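Local coordinates for protein protelomerase (Agrobacterium tumefaciens, PDB 4F43) that probably generates the covalently closed hairpin ends of linear chromosomes and protects them, here through a portion that includes its catalytic domain, at residues P201-S206 against H266-V271; Y124-K129 against E250-K255; A51-E56 against H87-I92; I143-I148 against F246-D251. The protein carries 1 engineered substitution. All coordinates share one frame; numbering follows the deposited sequence.

Interaction 1: residues P201-S206 against H266-V271; sequences PVLTRS and HLYAEV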
loop_
_atom_site.group_PDB
_atom_site.type_symbol
_atom_site.label_atom_id
_atom_site.label_comp_id
_atom_site.label_asym_id
_atom_site.label_seq_id
_atom_site.Cartn_x
_atom_site.Cartn_y
_atom_site.Cartn_z
ATOM N N PRO A 201 16.365 -8.424 -2.951
ATOM C CA PRO A 201 17.599 -8.001 -2.284
ATOM C C PRO A 201 17.318 -7.395 -0.914
ATOM O O PRO A 201 16.211 -6.924 -0.658
ATOM C CB PRO A 201 18.146 -6.926 -3.225
ATOM C CG PRO A 201 16.933 -6.359 -3.874
ATOM C CD PRO A 201 15.999 -7.522 -4.058
ATOM N N VAL A 202 18.322 -7.415 -0.042
ATOM C CA VAL A 202 18.224 -6.781 1.267
ATOM C C VAL A 202 19.426 -5.876 1.513
ATOM O O VAL A 202 20.490 -6.069 0.925
ATOM C CB VAL A 202 18.115 -7.819 2.399
ATOM C CG1 VAL A 202 16.736 -8.454 2.401
ATOM C CG2 VAL A 202 19.191 -8.877 2.258
ATOM N N LEU A 203 19.252 -4.888 2.385
ATOM C CA LEU A 203 20.271 -3.865 2.595
ATOM C C LEU A 203 21.141 -4.140 3.821
ATOM O O LEU A 203 21.951 -3.306 4.223
ATOM C CB LEU A 203 19.624 -2.480 2.677
ATOM C CG LEU A 203 18.768 -2.133 1.455
ATOM C CD1 LEU A 203 18.206 -0.727 1.559
ATOM C CD2 LEU A 203 19.572 -2.302 0.176
ATOM N N THR A 204 20.960 -5.316 4.409
ATOM C CA THR A 204 21.842 -5.805 5.463
ATOM C C THR A 204 21.860 -7.327 5.382
ATOM O O THR A 204 21.047 -7.913 4.668
ATOM C CB THR A 204 21.385 -5.350 6.863
ATOM O OG1 THR A 204 22.412 -5.632 7.823
ATOM C CG2 THR A 204 20.107 -6.061 7.268
ATOM N N ARG A 205 22.779 -7.966 6.099
ATOM C CA ARG A 205 22.928 -9.420 6.008
ATOM C C ARG A 205 21.641 -10.176 6.338
ATOM O O ARG A 205 20.922 -9.824 7.274
ATOM C CB ARG A 205 24.101 -9.919 6.856
ATOM C CG ARG A 205 24.408 -9.081 8.083
ATOM C CD ARG A 205 25.789 -9.420 8.618
ATOM N NE ARG A 205 26.174 -8.589 9.754
ATOM C CZ ARG A 205 26.109 -8.981 11.022
ATOM N NH1 ARG A 205 25.674 -10.197 11.321
ATOM N NH2 ARG A 205 26.484 -8.158 11.992
ATOM N N SER A 206 21.366 -11.211 5.548
ATOM C CA SER A 206 20.097 -11.937 5.595
ATOM C C SER A 206 19.768 -12.544 6.958
ATOM O O SER A 206 18.598 -12.634 7.335
ATOM C CB SER A 206 20.068 -13.023 4.516
ATOM O OG SER A 206 21.203 -13.863 4.606
ATOM N N HIS A 266 10.761 3.504 -1.493
ATOM C CA HIS A 266 11.419 4.253 -2.557
ATOM C C HIS A 266 12.933 4.221 -2.372
ATOM O O HIS A 266 13.680 3.894 -3.301
ATOM C CB HIS A 266 10.938 5.707 -2.559
ATOM C CG HIS A 266 9.501 5.874 -2.945
ATOM N ND1 HIS A 266 8.951 7.102 -3.242
ATOM C CD2 HIS A 266 8.502 4.971 -3.084
ATOM C CE1 HIS A 266 7.676 6.949 -3.549
ATOM N NE2 HIS A 266 7.378 5.665 -3.460
ATOM N N LEU A 267 13.374 4.563 -1.165
ATOM C CA LEU A 267 14.794 4.565 -0.836
ATOM C C LEU A 267 15.394 3.170 -0.987
ATOM O O LEU A 267 16.533 3.017 -1.427
ATOM C CB LEU A 267 15.014 5.087 0.585
ATOM C CG LEU A 267 16.470 5.243 1.028
ATOM C CD1 LEU A 267 17.212 6.189 0.096
ATOM C CD2 LEU A 267 16.543 5.732 2.466
ATOM N N TYR A 268 14.617 2.157 -0.617
ATOM C CA TYR A 268 15.019 0.768 -0.803
ATOM C C TYR A 268 15.284 0.486 -2.279
ATOM O O TYR A 268 16.319 -0.090 -2.638
ATOM C CB TYR A 268 13.936 -0.167 -0.261
ATOM C CG TYR A 268 14.078 -1.609 -0.684
ATOM C CD1 TYR A 268 15.084 -2.411 -0.164
ATOM C CD2 TYR A 268 13.190 -2.173 -1.590
ATOM C CE1 TYR A 268 15.209 -3.733 -0.547
ATOM C CE2 TYR A 268 13.305 -3.492 -1.973
ATOM C CZ TYR A 268 14.316 -4.266 -1.453
ATOM O OH TYR A 268 14.430 -5.580 -1.839
ATOM N N ALA A 269 14.350 0.910 -3.126
ATOM C CA ALA A 269 14.494 0.760 -4.571
ATOM C C ALA A 269 15.763 1.434 -5.088
ATOM O O ALA A 269 16.597 0.800 -5.746
ATOM C CB ALA A 269 13.272 1.310 -5.285
ATOM N N GLU A 270 15.905 2.717 -4.769
ATOM C CA GLU A 270 17.037 3.514 -5.230
ATOM C C GLU A 270 18.379 2.916 -4.806
ATOM O O GLU A 270 19.290 2.767 -5.624
ATOM C CB GLU A 270 16.918 4.944 -4.700
ATOM C CG GLU A 270 17.788 5.957 -5.422
ATOM C CD GLU A 270 17.164 6.440 -6.718
ATOM O OE1 GLU A 270 16.066 5.957 -7.069
ATOM O OE2 GLU A 270 17.765 7.308 -7.384
ATOM N N VAL A 271 18.490 2.574 -3.526
ATOM C CA VAL A 271 19.735 2.044 -2.978
ATOM C C VAL A 271 20.074 0.659 -3.530
ATOM O O VAL A 271 21.208 0.413 -3.945
ATOM C CB VAL A 271 19.704 1.999 -1.436
ATOM C CG1 VAL A 271 20.918 1.256 -0.898
ATOM C CG2 VAL A 271 19.644 3.408 -0.867
#

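Interaction 2: residues Y124-K129 against E250-K255; sequences YRQVLK and EDVWPK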
loop_
_atom_site.group_PDB
_atom_site.type_symbol
_atom_site.label_atom_id
_atom_site.label_comp_id
_atom_site.label_asym_id
_atom_site.label_seq_id
_atom_site.Cartn_x
_atom_site.Cartn_y
_atom_site.Cartn_z
ATOM N N TYR A 124 20.844 9.580 3.749
ATOM C CA TYR A 124 20.160 8.295 3.612
ATOM C C TYR A 124 20.881 7.156 4.334
ATOM O O TYR A 124 20.243 6.217 4.816
ATOM C CB TYR A 124 19.931 7.947 2.136
ATOM C CG TYR A 124 21.137 7.384 1.418
ATOM C CD1 TYR A 124 21.299 6.012 1.268
ATOM C CD2 TYR A 124 22.107 8.220 0.879
ATOM C CE1 TYR A 124 22.394 5.488 0.611
ATOM C CE2 TYR A 124 23.206 7.705 0.219
ATOM C CZ TYR A 124 23.344 6.339 0.087
ATOM O OH TYR A 124 24.436 5.822 -0.569
ATOM N N ARG A 125 22.207 7.244 4.406
ATOM C CA ARG A 125 23.006 6.242 5.107
ATOM C C ARG A 125 22.623 6.188 6.581
ATOM O O ARG A 125 22.550 5.114 7.184
ATOM C CB ARG A 125 24.499 6.546 4.966
ATOM C CG ARG A 125 25.031 6.454 3.546
ATOM C CD ARG A 125 26.513 6.789 3.493
ATOM N NE ARG A 125 27.081 6.554 2.169
ATOM C CZ ARG A 125 27.610 5.399 1.777
ATOM N NH1 ARG A 125 27.641 4.368 2.611
ATOM N NH2 ARG A 125 28.104 5.274 0.553
ATOM N N GLN A 126 22.375 7.363 7.152
ATOM C CA GLN A 126 21.971 7.472 8.546
ATOM C C GLN A 126 20.614 6.813 8.760
ATOM O O GLN A 126 20.394 6.149 9.767
ATOM C CB GLN A 126 21.918 8.937 8.976
ATOM C CG GLN A 126 23.198 9.704 8.699
ATOM C CD GLN A 126 23.215 11.067 9.358
ATOM O OE1 GLN A 126 22.725 11.236 10.475
ATOM N NE2 GLN A 126 23.775 12.053 8.667
ATOM N N VAL A 127 19.710 6.999 7.803
ATOM C CA VAL A 127 18.384 6.395 7.868
ATOM C C VAL A 127 18.478 4.872 7.799
ATOM O O VAL A 127 17.838 4.161 8.581
ATOM C CB VAL A 127 17.479 6.902 6.725
ATOM C CG1 VAL A 127 16.153 6.156 6.721
ATOM C CG2 VAL A 127 17.254 8.400 6.847
ATOM N N LEU A 128 19.280 4.383 6.857
ATOM C CA LEU A 128 19.523 2.950 6.719
ATOM C C LEU A 128 20.084 2.369 8.011
ATOM O O LEU A 128 19.677 1.288 8.451
ATOM C CB LEU A 128 20.487 2.680 5.562
ATOM C CG LEU A 128 19.972 3.009 4.160
ATOM C CD1 LEU A 128 21.090 2.903 3.136
ATOM C CD2 LEU A 128 18.818 2.090 3.795
ATOM N N LYS A 129 21.016 3.096 8.619
ATOM C CA LYS A 129 21.596 2.682 9.890
ATOM C C LYS A 129 20.536 2.648 10.989
ATOM O O LYS A 129 20.533 1.750 11.830
ATOM C CB LYS A 129 22.740 3.614 10.292
ATOM C CG LYS A 129 23.407 3.234 11.603
ATOM C CD LYS A 129 24.081 1.873 11.504
ATOM C CE LYS A 129 24.387 1.307 12.882
ATOM N NZ LYS A 129 25.121 2.277 13.742
ATOM N N GLU A 250 13.564 12.485 12.222
ATOM C CA GLU A 250 13.152 13.880 12.342
ATOM C C GLU A 250 14.088 14.855 11.628
ATOM O O GLU A 250 13.652 15.636 10.782
ATOM C CB GLU A 250 13.032 14.269 13.817
ATOM C CG GLU A 250 12.835 15.756 14.048
ATOM C CD GLU A 250 11.465 16.085 14.602
ATOM O OE1 GLU A 250 10.895 15.238 15.322
ATOM O OE2 GLU A 250 10.957 17.189 14.314
ATOM N N ASP A 251 15.371 14.806 11.974
ATOM C CA ASP A 251 16.333 15.779 11.467
ATOM C C ASP A 251 17.316 15.202 10.451
ATOM O O ASP A 251 18.315 15.840 10.121
ATOM C CB ASP A 251 17.098 16.426 12.626
ATOM C CG ASP A 251 16.244 17.394 13.421
ATOM O OD1 ASP A 251 15.568 18.241 12.799
ATOM O OD2 ASP A 251 16.240 17.302 14.667
ATOM N N VAL A 252 17.034 14.002 9.953
ATOM C CA VAL A 252 17.908 13.372 8.967
ATOM C C VAL A 252 17.207 13.187 7.624
ATOM O O VAL A 252 17.839 12.843 6.625
ATOM C CB VAL A 252 18.438 12.012 9.458
ATOM C CG1 VAL A 252 19.203 12.183 10.761
ATOM C CG2 VAL A 252 17.295 11.026 9.630
ATOM N N TRP A 253 15.899 13.418 7.609
ATOM C CA TRP A 253 15.111 13.294 6.391
ATOM C C TRP A 253 15.192 14.595 5.600
ATOM O O TRP A 253 15.244 15.673 6.194
ATOM C CB TRP A 253 13.655 12.971 6.740
ATOM C CG TRP A 253 12.878 12.347 5.620
ATOM C CD1 TRP A 253 12.169 12.996 4.649
ATOM C CD2 TRP A 253 12.724 10.947 5.359
ATOM N NE1 TRP A 253 11.589 12.087 3.798
ATOM C CE2 TRP A 253 11.914 10.822 4.213
ATOM C CE3 TRP A 253 13.193 9.786 5.982
ATOM C CZ2 TRP A 253 11.562 9.585 3.678
ATOM C CZ3 TRP A 253 12.843 8.560 5.449
ATOM C CH2 TRP A 253 12.035 8.469 4.309
ATOM N N PRO A 254 15.223 14.496 4.259
ATOM C CA PRO A 254 15.244 15.648 3.352
ATOM C C PRO A 254 14.236 16.730 3.735
ATOM O O PRO A 254 13.085 16.425 4.049
ATOM C CB PRO A 254 14.865 15.026 2.010
ATOM C CG PRO A 254 15.460 13.664 2.077
ATOM C CD PRO A 254 15.361 13.226 3.521
ATOM N N LYS A 255 14.682 17.982 3.705
ATOM C CA LYS A 255 13.872 19.117 4.137
ATOM C C LYS A 255 12.675 19.380 3.227
ATOM O O LYS A 255 11.756 20.110 3.597
ATOM C CB LYS A 255 14.739 20.374 4.223
ATOM C CG LYS A 255 15.458 20.704 2.924
ATOM C CD LYS A 255 16.416 21.872 3.093
ATOM C CE LYS A 255 17.182 22.152 1.806
ATOM N NZ LYS A 255 18.164 23.260 1.973
#

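Interaction 3: residues A51-E56 against H87-I92; sequences ALWDAE and HPMLKI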
loop_
_atom_site.group_PDB
_atom_site.type_symbol
_atom_site.label_atom_id
_atom_site.label_comp_id
_atom_site.label_asym_id
_atom_site.label_seq_id
_atom_site.Cartn_x
_atom_site.Cartn_y
_atom_site.Cartn_z
ATOM N N ALA A 51 -32.299 6.406 -10.076
ATOM C CA ALA A 51 -32.696 7.530 -9.233
ATOM C C ALA A 51 -31.990 7.475 -7.880
ATOM O O ALA A 51 -31.497 8.489 -7.378
ATOM C CB ALA A 51 -34.204 7.544 -9.045
ATOM N N LEU A 52 -31.953 6.279 -7.300
ATOM C CA LEU A 52 -31.297 6.053 -6.019
ATOM C C LEU A 52 -29.825 6.440 -6.107
ATOM O O LEU A 52 -29.307 7.164 -5.252
ATOM C CB LEU A 52 -31.437 4.583 -5.612
ATOM C CG LEU A 52 -31.083 4.181 -4.179
ATOM C CD1 LEU A 52 -31.991 4.884 -3.182
ATOM C CD2 LEU A 52 -31.169 2.669 -4.012
ATOM N N TRP A 53 -29.162 5.968 -7.158
ATOM C CA TRP A 53 -27.750 6.270 -7.361
ATOM C C TRP A 53 -27.519 7.744 -7.686
ATOM O O TRP A 53 -26.476 8.299 -7.351
ATOM C CB TRP A 53 -27.157 5.387 -8.461
ATOM C CG TRP A 53 -25.702 5.641 -8.701
ATOM C CD1 TRP A 53 -25.132 6.152 -9.831
ATOM C CD2 TRP A 53 -24.629 5.413 -7.779
ATOM N NE1 TRP A 53 -23.770 6.247 -9.672
ATOM C CE2 TRP A 53 -23.436 5.803 -8.420
ATOM C CE3 TRP A 53 -24.561 4.915 -6.473
ATOM C CZ2 TRP A 53 -22.190 5.706 -7.802
ATOM C CZ3 TRP A 53 -23.323 4.822 -5.861
ATOM C CH2 TRP A 53 -22.154 5.216 -6.524
ATOM N N ASP A 54 -28.493 8.371 -8.339
ATOM C CA ASP A 54 -28.401 9.793 -8.655
ATOM C C ASP A 54 -28.476 10.631 -7.387
ATOM O O ASP A 54 -27.745 11.610 -7.239
ATOM C CB ASP A 54 -29.496 10.210 -9.639
ATOM C CG ASP A 54 -29.157 9.857 -11.073
ATOM O OD1 ASP A 54 -29.779 10.435 -11.989
ATOM O OD2 ASP A 54 -28.265 9.007 -11.283
ATOM N N ALA A 55 -29.359 10.243 -6.474
ATOM C CA ALA A 55 -29.464 10.926 -5.190
ATOM C C ALA A 55 -28.199 10.703 -4.364
ATOM O O ALA A 55 -27.618 11.653 -3.825
ATOM C CB ALA A 55 -30.691 10.445 -4.431
ATOM N N GLU A 56 -27.772 9.444 -4.283
ATOM C CA GLU A 56 -26.587 9.082 -3.512
ATOM C C GLU A 56 -25.345 9.814 -4.017
ATOM O O GLU A 56 -24.493 10.225 -3.229
ATOM C CB GLU A 56 -26.362 7.569 -3.551
ATOM C CG GLU A 56 -25.753 7.008 -2.279
ATOM C CD GLU A 56 -26.687 7.131 -1.091
ATOM O OE1 GLU A 56 -26.191 7.263 0.048
ATOM O OE2 GLU A 56 -27.920 7.087 -1.295
ATOM N N HIS A 87 -25.511 -8.058 -10.697
ATOM C CA HIS A 87 -26.538 -7.044 -10.493
ATOM C C HIS A 87 -26.336 -5.850 -11.422
ATOM O O HIS A 87 -25.216 -5.365 -11.581
ATOM C CB HIS A 87 -26.552 -6.588 -9.033
ATOM C CG HIS A 87 -27.866 -6.024 -8.591
ATOM N ND1 HIS A 87 -28.253 -4.731 -8.866
ATOM C CD2 HIS A 87 -28.884 -6.581 -7.891
ATOM C CE1 HIS A 87 -29.451 -4.514 -8.356
ATOM N NE2 HIS A 87 -29.856 -5.620 -7.758
ATOM N N PRO A 88 -27.429 -5.373 -12.041
ATOM C CA PRO A 88 -27.407 -4.256 -12.993
ATOM C C PRO A 88 -26.925 -2.952 -12.363
ATOM O O PRO A 88 -26.460 -2.060 -13.074
ATOM C CB PRO A 88 -28.876 -4.123 -13.409
ATOM C CG PRO A 88 -29.472 -5.459 -13.140
ATOM C CD PRO A 88 -28.777 -5.951 -11.911
ATOM N N MET A 89 -27.039 -2.850 -11.042
ATOM C CA MET A 89 -26.628 -1.650 -10.324
ATOM C C MET A 89 -25.137 -1.394 -10.490
ATOM O O MET A 89 -24.680 -0.254 -10.416
ATOM C CB MET A 89 -26.969 -1.772 -8.840
ATOM C CG MET A 89 -26.971 -0.451 -8.108
ATOM S SD MET A 89 -28.000 0.742 -8.973
ATOM C CE MET A 89 -28.109 2.036 -7.750
ATOM N N LEU A 90 -24.384 -2.464 -10.718
ATOM C CA LEU A 90 -22.947 -2.366 -10.937
ATOM C C LEU A 90 -22.636 -1.608 -12.224
ATOM O O LEU A 90 -21.552 -1.047 -12.377
ATOM C CB LEU A 90 -22.319 -3.760 -10.984
ATOM C CG LEU A 90 -22.376 -4.557 -9.682
ATOM C CD1 LEU A 90 -21.843 -5.964 -9.890
ATOM C CD2 LEU A 90 -21.590 -3.839 -8.598
ATOM N N LYS A 91 -23.592 -1.598 -13.148
ATOM C CA LYS A 91 -23.434 -0.863 -14.396
ATOM C C LYS A 91 -23.987 0.545 -14.224
ATOM O O LYS A 91 -23.754 1.425 -15.054
ATOM C CB LYS A 91 -24.160 -1.574 -15.538
ATOM C CG LYS A 91 -23.960 -3.082 -15.562
ATOM C CD LYS A 91 -22.486 -3.451 -15.587
ATOM C CE LYS A 91 -22.294 -4.945 -15.380
ATOM N NZ LYS A 91 -20.856 -5.317 -15.278
ATOM N N ILE A 92 -24.725 0.744 -13.138
ATOM C CA ILE A 92 -25.309 2.040 -12.827
ATOM C C ILE A 92 -24.463 2.774 -11.793
ATOM O O ILE A 92 -24.131 3.947 -11.965
ATOM C CB ILE A 92 -26.741 1.889 -12.288
ATOM C CG1 ILE A 92 -27.634 1.223 -13.335
ATOM C CG2 ILE A 92 -27.302 3.240 -11.878
ATOM C CD1 ILE A 92 -29.053 0.992 -12.868
#

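Interaction 4: residues I143-I148 against F246-D251; sequences IGIGLI and FNLFED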
loop_
_atom_site.group_PDB
_atom_site.type_symbol
_atom_site.label_atom_id
_atom_site.label_comp_id
_atom_site.label_asym_id
_atom_site.label_seq_id
_atom_site.Cartn_x
_atom_site.Cartn_y
_atom_site.Cartn_z
ATOM N N ILE A 143 10.863 -2.978 15.038
ATOM C CA ILE A 143 11.334 -4.064 14.189
ATOM C C ILE A 143 10.631 -4.013 12.838
ATOM O O ILE A 143 11.243 -4.258 11.798
ATOM C CB ILE A 143 11.080 -5.440 14.836
ATOM C CG1 ILE A 143 11.691 -5.499 16.236
ATOM C CG2 ILE A 143 11.638 -6.555 13.963
ATOM C CD1 ILE A 143 11.519 -6.837 16.916
ATOM N N GLY A 144 9.344 -3.682 12.865
ATOM C CA GLY A 144 8.569 -3.524 11.649
ATOM C C GLY A 144 9.101 -2.408 10.771
ATOM O O GLY A 144 9.290 -2.596 9.570
ATOM N N ILE A 145 9.348 -1.248 11.376
ATOM C CA ILE A 145 9.903 -0.102 10.661
ATOM C C ILE A 145 11.239 -0.444 10.011
ATOM O O ILE A 145 11.447 -0.201 8.817
ATOM C CB ILE A 145 10.118 1.092 11.605
ATOM C CG1 ILE A 145 8.817 1.452 12.318
ATOM C CG2 ILE A 145 10.664 2.288 10.837
ATOM C CD1 ILE A 145 9.024 2.294 13.550
ATOM N N GLY A 146 12.141 -1.008 10.808
ATOM C CA GLY A 146 13.447 -1.410 10.321
ATOM C C GLY A 146 13.345 -2.423 9.200
ATOM O O GLY A 146 14.146 -2.416 8.266
ATOM N N LEU A 147 12.347 -3.297 9.294
ATOM C CA LEU A 147 12.107 -4.301 8.266
ATOM C C LEU A 147 11.648 -3.636 6.973
ATOM O O LEU A 147 12.047 -4.043 5.886
ATOM C CB LEU A 147 11.071 -5.320 8.745
ATOM C CG LEU A 147 11.432 -6.793 8.558
ATOM C CD1 LEU A 147 12.888 -7.031 8.908
ATOM C CD2 LEU A 147 10.533 -7.662 9.424
ATOM N N ILE A 148 10.810 -2.611 7.100
ATOM C CA ILE A 148 10.378 -1.833 5.945
ATOM C C ILE A 148 11.579 -1.160 5.293
ATOM O O ILE A 148 11.706 -1.144 4.068
ATOM C CB ILE A 148 9.346 -0.754 6.333
ATOM C CG1 ILE A 148 8.080 -1.398 6.894
ATOM C CG2 ILE A 148 9.003 0.119 5.134
ATOM C CD1 ILE A 148 7.029 -0.401 7.332
ATOM N N PHE A 246 7.403 9.823 12.237
ATOM C CA PHE A 246 7.515 11.266 12.421
ATOM C C PHE A 246 8.690 11.599 13.330
ATOM O O PHE A 246 9.521 12.446 13.005
ATOM C CB PHE A 246 6.233 11.817 13.051
ATOM C CG PHE A 246 5.387 12.636 12.117
ATOM C CD1 PHE A 246 5.529 14.010 12.058
ATOM C CD2 PHE A 246 4.432 12.034 11.315
ATOM C CE1 PHE A 246 4.747 14.768 11.208
ATOM C CE2 PHE A 246 3.646 12.786 10.463
ATOM C CZ PHE A 246 3.804 14.154 10.410
ATOM N N ASN A 247 8.755 10.915 14.468
ATOM C CA ASN A 247 9.763 11.204 15.484
ATOM C C ASN A 247 11.149 10.638 15.184
ATOM O O ASN A 247 12.159 11.250 15.533
ATOM C CB ASN A 247 9.289 10.715 16.854
ATOM C CG ASN A 247 8.030 11.418 17.318
ATOM O OD1 ASN A 247 7.806 12.588 17.006
ATOM N ND2 ASN A 247 7.197 10.705 18.068
ATOM N N LEU A 248 11.195 9.473 14.543
ATOM C CA LEU A 248 12.465 8.808 14.253
ATOM C C LEU A 248 13.391 9.640 13.369
ATOM O O LEU A 248 14.346 10.249 13.854
ATOM C CB LEU A 248 12.226 7.439 13.611
ATOM C CG LEU A 248 12.042 6.260 14.567
ATOM C CD1 LEU A 248 11.867 4.967 13.788
ATOM C CD2 LEU A 248 13.223 6.162 15.517
ATOM N N PHE A 249 13.101 9.662 12.073
ATOM C CA PHE A 249 13.943 10.363 11.111
ATOM C C PHE A 249 13.593 11.848 11.057
ATOM O O PHE A 249 13.362 12.400 9.982
ATOM C CB PHE A 249 13.789 9.737 9.724
ATOM C CG PHE A 249 13.591 8.247 9.752
ATOM C CD1 PHE A 249 14.675 7.392 9.851
ATOM C CD2 PHE A 249 12.318 7.702 9.680
ATOM C CE1 PHE A 249 14.493 6.021 9.877
ATOM C CE2 PHE A 249 12.130 6.334 9.706
ATOM C CZ PHE A 249 13.218 5.492 9.804
ATOM N N GLU A 250 13.564 12.485 12.222
ATOM C CA GLU A 250 13.152 13.880 12.342
ATOM C C GLU A 250 14.088 14.855 11.628
ATOM O O GLU A 250 13.652 15.636 10.782
ATOM C CB GLU A 250 13.032 14.269 13.817
ATOM C CG GLU A 250 12.835 15.756 14.048
ATOM C CD GLU A 250 11.465 16.085 14.602
ATOM O OE1 GLU A 250 10.895 15.238 15.322
ATOM O OE2 GLU A 250 10.957 17.189 14.314
ATOM N N ASP A 251 15.371 14.806 11.974
ATOM C CA ASP A 251 16.333 15.779 11.467
ATOM C C ASP A 251 17.316 15.202 10.451
ATOM O O ASP A 251 18.315 15.840 10.121
ATOM C CB ASP A 251 17.098 16.426 12.626
ATOM C CG ASP A 251 16.244 17.394 13.421
ATOM O OD1 ASP A 251 15.568 18.241 12.799
ATOM O OD2 ASP A 251 16.240 17.302 14.667
#

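Interaction 1: residues P201-S206 against H266-V271
Tyr268 and Val271, one turn apart on helix 263-276, receive Pro201, the last residue of edge strand 198-201 of the four-stranded antiparallel sheet, and Leu203 from the loop that follows. Both segments belong to the catalytic domain of the telomere resolvase family. The helix runs beside bound DNA: His266 packs on a phosphate, and its ring meets that of Tyr304. Leu267 turns to another neighbour, Tyr124 of helix 124-134. Tyr268 has the largest share of the contact. A chi1 of 166°, which sets CG opposite the backbone N, carries the ring across to the strand end and its loop, where OH donates a short hydrogen bond to Pro201 O (2.5 Å). The carbonyl oxygen lies in the plane of the ring at its edge, while the hydroxyl approaches it at a C=O...O angle of 138°, tilted 25° from the carbonyl plane. The pyrrolidine crosses the phenol at about a right angle, bringing Pro201 CG to 4.1 Å from Tyr268 CZ. A weak hydrogen bond links the same hydroxyl with Arg153. Further round the ring edge, Leu203 CD1 rests 3.9 Å from Tyr268 CD1, so the strand end and its loop flank the phenol with a polar and an apolar group. Glu270 instead packs on Phe287. Val271 closes the contact one helical turn after the tyrosine: Val271 CG1 meets the other leucine methyl, Leu203 CD2, at 4.0 Å.

Interaction 2: residues Y124-K129 against E250-K255
Val127, in the first turns of helix 124-134, faces Val252 of the loop between helices 230-248 and 263-276, with their CA atoms 7.1 Å apart. The two valines slant across each other and touch through one branch each, Val127 CG2 to Val252 CG2 at 3.8 Å. With chi1 at -59°, Val252 CG1 lies opposite the carbonyl carbon and CG2 falls between the backbone N and the carbonyl carbon; this rotation sends the two methyls to different partners, CG2 to the helix valine and CG1 to the glutamine before it. There Gln126 OE1 comes to 3.7 Å from Val252 CG1, an amide end laid against a methyl at the exposed margin of the contact. On the buried side, the second branch of Val127 reaches the six-membered ring of the tryptophan, Val127 CG1 to Trp253 CZ3 at 4.3 Å, a looser approach than that between the valines. Two partners outside the contact hold the indole: NE1 is hydrogen-bonded to Glu257, and the ring makes a T-shaped, edge-to-face pair with Phe121. Trp253 and Val127 also share Leu264 of helix 263-276 as a neighbour. A weak hydrogen bond between Val252 O and Asn123 ND2 adds a tie close to the start of the helix. This is loop-on-helix apolar packing within the telomere resolvase catalytic domain, where a valine and a tryptophan of an interhelical loop close over one side of helix 124-134.

Interaction 3: residues A51-E56 against H87-I92
The indole of Trp53 has the backbone carbonyl of Ile92 over one face, with Ile92 O 3.2 Å from Trp53 CD1. Although Trp53 NE1 is 3.3 Å from Ile92 O, its N-H is poorly aimed for a hydrogen bond, because the oxygen lies above the ring. Met89 CE approaches the indole obliquely and is closest to the stem of the side chain, 3.6 Å from Trp53 CB. Ile92 CG2 meets that same carbon at 4.0 Å, so two methyls crowd the base of the tryptophan. A bend at chi2 (52°) turns the methionine chain toward it. The imidazole of His87 has Pro88 CD over one face and Met89 CA at its edge. Close to the ring plane, ND1 accepts from Met89 N (3.1 Å, angle at the hydrogen 159°), a capping bond at the turn that leads into the short, weakly bonded helix. Around this contact Met89 is enclosed by Phe36 of helix 28-40, Met49 of helix 46-59 and Ile79 of helix 65-82, and Trp53 also packs on Ile72. The short helix 89-92 is thus seated among three helices of the N-terminal helical part.

Interaction 4: residues I143-I148 against F246-D251
Ile145 of helix 140-151 meets Leu248, near the end of helix 230-248, methyl to methyl. The closest approach is Ile145 CD1 to Leu248 CD1 at 3.9 Å, the two side chains reaching out toward each other, tip to tip. CG1 of the isoleucine stands anti to its carbonyl carbon (chi1 -55°), which puts CG2 on the same front, and this branch comes to 4.2 Å from Leu248 CD1. A single leucine methyl therefore touches both arms of the isoleucine. The backbones stay well apart, with 9.9 Å between the CA atoms of Ile145 and Leu248, so the side chains alone bridge the gap. The chain makes an inverse gamma turn centred on Phe249, accompanied by a weak backbone bond from Glu250 N to Leu248 O (2.9 Å), and the turn swings the phenyl ring in beside the leucine. One face of that ring is overlaid toward its rim by Leu248 CB, 3.9 Å above the plane. The ring turns its edge to the isoleucine in a looser contact, with Phe249 CZ 4.2 Å from Ile145 CG2. The ring also packs on Val127, Ile130 and Cys131 of helix 124-134, so the buried part of the contact joins three portions of the catalytic domain. The leucine side is the more open to solvent, although it makes the closest approach: Leu248 is partly exposed, and Asn247, Glu250 and Asp251 are exposed. Of these three, Asp251 is poorly ordered. On helix 140-151 itself, Ile143 and Leu147 serve different neighbours, packing against Ala212, Val209 and Leu216 of helix 206-217.

Interaction 3 comes first along the chain and closes before the others open; its centre lies about 44 to 49 Å from theirs, across the chain's centre in the N-terminal helical part. Interactions 1, 2 and 4 cluster in the catalytic domain; the segments of interaction 1 alternate with those of 2 and 4, while 2 and 4 end on the same stretch. Interactions 2 and 4, centres about 10 Å apart, share Glu250 and Asp251 and touch where Val127 CG1 meets Phe249 CE1 at 3.6 Å. Interaction 1, its centre about 15 Å from each, joins interaction 2 through Leu203 and Leu128. Helix 124-134 packs against the sheet-edge loop, helix 263-276 and the chain around 249-253, joining these contacts near the bound hairpin DNA.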